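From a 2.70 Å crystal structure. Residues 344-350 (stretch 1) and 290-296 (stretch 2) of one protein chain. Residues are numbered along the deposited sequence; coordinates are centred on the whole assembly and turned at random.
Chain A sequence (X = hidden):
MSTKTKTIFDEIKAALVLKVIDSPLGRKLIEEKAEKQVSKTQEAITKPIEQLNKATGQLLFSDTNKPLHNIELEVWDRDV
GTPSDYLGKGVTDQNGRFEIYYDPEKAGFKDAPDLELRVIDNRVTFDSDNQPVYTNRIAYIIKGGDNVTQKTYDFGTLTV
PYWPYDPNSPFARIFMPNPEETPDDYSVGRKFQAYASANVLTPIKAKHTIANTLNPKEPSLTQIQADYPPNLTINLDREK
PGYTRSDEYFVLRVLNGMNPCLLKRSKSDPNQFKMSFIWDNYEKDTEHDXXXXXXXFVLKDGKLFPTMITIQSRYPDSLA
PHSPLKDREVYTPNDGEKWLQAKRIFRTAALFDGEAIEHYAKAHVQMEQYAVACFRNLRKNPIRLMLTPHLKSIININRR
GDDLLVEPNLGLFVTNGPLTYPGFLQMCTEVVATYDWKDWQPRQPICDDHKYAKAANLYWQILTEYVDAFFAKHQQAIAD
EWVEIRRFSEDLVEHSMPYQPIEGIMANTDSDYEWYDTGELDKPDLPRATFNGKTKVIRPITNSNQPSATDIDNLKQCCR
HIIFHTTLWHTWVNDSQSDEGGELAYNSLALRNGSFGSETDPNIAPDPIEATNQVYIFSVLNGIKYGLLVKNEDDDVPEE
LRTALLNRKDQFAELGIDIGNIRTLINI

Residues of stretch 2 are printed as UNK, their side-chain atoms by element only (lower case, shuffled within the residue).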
# COMPACT_ATOMS: atom_id res chain seq x y z
N ARG A 344 -23.56 16.04 1.51
CA ARG A 344 -22.79 15.64 0.33
C ARG A 344 -21.39 16.26 0.35
O ARG A 344 -20.39 15.58 0.06
CB ARG A 344 -23.53 16.02 -0.95
CG ARG A 344 -22.81 15.58 -2.22
CD ARG A 344 -23.60 15.99 -3.43
NE ARG A 344 -22.87 15.81 -4.68
CZ ARG A 344 -23.18 16.43 -5.81
NH1 ARG A 344 -24.21 17.27 -5.84
NH2 ARG A 344 -22.47 16.21 -6.91
N ILE A 345 -21.31 17.55 0.68
CA ILE A 345 -20.03 18.25 0.76
C ILE A 345 -19.09 17.57 1.76
O ILE A 345 -17.92 17.30 1.46
CB ILE A 345 -20.21 19.73 1.14
CG1 ILE A 345 -20.85 20.50 -0.02
CG2 ILE A 345 -18.87 20.35 1.48
CD1 ILE A 345 -20.96 21.98 0.22
N PHE A 346 -19.62 17.29 2.95
CA PHE A 346 -18.88 16.53 3.94
C PHE A 346 -18.39 15.22 3.35
O PHE A 346 -17.22 14.86 3.52
CB PHE A 346 -19.72 16.24 5.18
CG PHE A 346 -18.97 15.50 6.25
CD1 PHE A 346 -18.22 16.19 7.19
CD2 PHE A 346 -18.99 14.12 6.31
CE1 PHE A 346 -17.52 15.51 8.18
CE2 PHE A 346 -18.29 13.44 7.29
CZ PHE A 346 -17.56 14.14 8.23
N ARG A 347 -19.29 14.50 2.67
CA ARG A 347 -18.94 13.22 2.06
C ARG A 347 -17.74 13.33 1.13
O ARG A 347 -16.87 12.46 1.11
CB ARG A 347 -20.12 12.64 1.30
CG ARG A 347 -21.05 11.80 2.14
CD ARG A 347 -21.92 10.93 1.25
NE ARG A 347 -22.81 11.72 0.39
CZ ARG A 347 -24.00 12.18 0.77
NH1 ARG A 347 -24.45 11.93 2.00
NH2 ARG A 347 -24.74 12.88 -0.08
N THR A 348 -17.70 14.40 0.35
CA THR A 348 -16.63 14.59 -0.62
C THR A 348 -15.31 14.92 0.07
O THR A 348 -14.25 14.42 -0.32
CB THR A 348 -16.97 15.69 -1.63
OG1 THR A 348 -17.25 16.90 -0.93
CG2 THR A 348 -18.17 15.29 -2.47
N ALA A 349 -15.38 15.78 1.08
CA ALA A 349 -14.17 16.08 1.85
C ALA A 349 -13.64 14.79 2.49
O ALA A 349 -12.43 14.55 2.53
CB ALA A 349 -14.44 17.13 2.91
N ALA A 350 -14.56 13.95 2.95
CA ALA A 350 -14.20 12.70 3.61
C ALA A 350 -13.65 11.70 2.61
O ALA A 350 -12.84 10.84 2.97
CB ALA A 350 -15.41 12.12 4.33
N UNK A 290 -13.05 24.34 -2.24
CA UNK A 290 -12.49 23.76 -1.03
C UNK A 290 -13.36 24.11 0.17
O UNK A 290 -13.72 25.27 0.36
c UNK A 290 -8.65 23.87 -0.28
c UNK A 290 -9.92 23.24 -0.85
c UNK A 290 -10.28 21.97 -0.10
c UNK A 290 -11.06 24.25 -0.79
N UNK A 291 -13.68 23.12 0.99
CA UNK A 291 -14.55 23.36 2.14
C UNK A 291 -13.97 22.86 3.46
O UNK A 291 -13.73 21.67 3.65
n UNK A 291 -17.34 23.25 -1.43
n UNK A 291 -17.18 24.31 0.42
c UNK A 291 -15.92 22.71 1.91
c UNK A 291 -16.56 23.09 0.61
c UNK A 291 -17.65 24.37 -0.81
c UNK A 291 -16.66 22.43 -0.56
N UNK A 292 -13.75 23.80 4.38
CA UNK A 292 -13.52 23.44 5.76
C UNK A 292 -14.84 22.99 6.36
O UNK A 292 -15.67 23.82 6.73
n UNK A 292 -11.13 26.22 6.39
o UNK A 292 -10.83 24.20 5.48
c UNK A 292 -12.93 24.62 6.55
c UNK A 292 -11.53 24.99 6.09
N UNK A 293 -15.05 21.68 6.43
CA UNK A 293 -16.32 21.16 6.91
C UNK A 293 -16.17 20.43 8.23
O UNK A 293 -15.23 19.65 8.42
c UNK A 293 -16.98 20.21 5.88
c UNK A 293 -17.44 20.99 4.68
c UNK A 293 -16.03 19.11 5.46
N UNK A 294 -17.09 20.71 9.14
CA UNK A 294 -17.06 20.05 10.44
C UNK A 294 -18.43 19.48 10.75
O UNK A 294 -19.43 20.20 10.74
o UNK A 294 -13.95 21.79 13.21
c UNK A 294 -14.67 22.42 12.40
c UNK A 294 -16.60 21.03 11.52
c UNK A 294 -15.25 21.66 11.22
o UNK A 294 -14.93 23.64 12.52
N UNK A 295 -18.48 18.18 11.01
CA UNK A 295 -19.75 17.53 11.30
C UNK A 295 -19.85 17.21 12.78
O UNK A 295 -18.94 16.64 13.35
c UNK A 295 -19.92 16.27 10.47
N UNK A 296 -20.97 17.58 13.38
CA UNK A 296 -21.19 17.37 14.80
C UNK A 296 -22.24 16.28 14.97
O UNK A 296 -23.23 16.23 14.23
c UNK A 296 -20.60 19.77 15.40
c UNK A 296 -18.70 21.80 15.26
c UNK A 296 -19.47 21.49 14.14
o UNK A 296 -17.77 22.81 15.18
c UNK A 296 -21.63 18.66 15.48
c UNK A 296 -19.82 20.09 16.50
c UNK A 296 -20.41 20.48 14.22
c UNK A 296 -18.88 21.10 16.44

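Position 290 has four side-chain carbons and no heteroatom. The chain forks at its second carbon. It does not reach the helix of stretch 1. A four-carbon chain forked there is leucine, so this is Leu290.

Position 291 has one carbon leading into a five-membered ring of three carbons and two nitrogens. That ring is an imidazole. Its CA-to-CB bond points toward the helix, and the ring lies against Ile345. The residue is His291. Its CD2 is 3.7 Å from CG2 of Ile345. CD1 of Ile345 sits over one ring face, 4.2 Å from the ring centroid and 10° off the normal, a CH-pi contact. Both ring nitrogens are hydrogen-bonded elsewhere in the structure.

Position 292 has two carbons, the second carrying one oxygen and one nitrogen. This is a short amide, and CA-to-CB points away from the helix. The residue is Asn292.

Position 293 has three carbons, with the fork at the first. It points toward the helix and touches three of its residues: Ile345, Phe346 and Ala349. A fork at CB with two carbons and nothing more is valine, Val293. Its CG1 is 3.6 Å from CG2 of Ile345. Its CG2 is 3.6 Å from CB of Ala349 and 4.0 Å from CD1 of Phe346.

Position 294 has three carbons, the third carrying two oxygens. This is a carboxylate on a two-carbon arm, and CA-to-CB points away. The residue is Glu294.

Position 295 has a single carbon, CB, directed toward the helix. The CB of position 295 lies 3.4 Å from CE1 of Phe346, at an oblique angle to the ring. One carbon alone means alanine, Ala295.

Position 296 has one carbon and then a six-carbon ring bearing one oxygen. This phenol is out of reach of stretch 1. The residue is Tyr296.

The contact follows the alternation of the strand. His291, Val293 and Ala295 point toward the helix, while Asn292 and Glu294 point away. The helix answers with Ile345, Phe346 and Ala349. The CA-to-CB bond of Phe346 points sideways, but the end of its ring comes nearer and reaches Ala295. The small side chain of Ala349 meets Val293 directly. The axes cross at -108° and approach to 8.7 Å. No hydrogen bond joins the two stretches. Apolar packing and the CH-pi contact hold the surfaces together, burying 299 Å² in all.

Stretch 2 (290-296) LHNVEAY
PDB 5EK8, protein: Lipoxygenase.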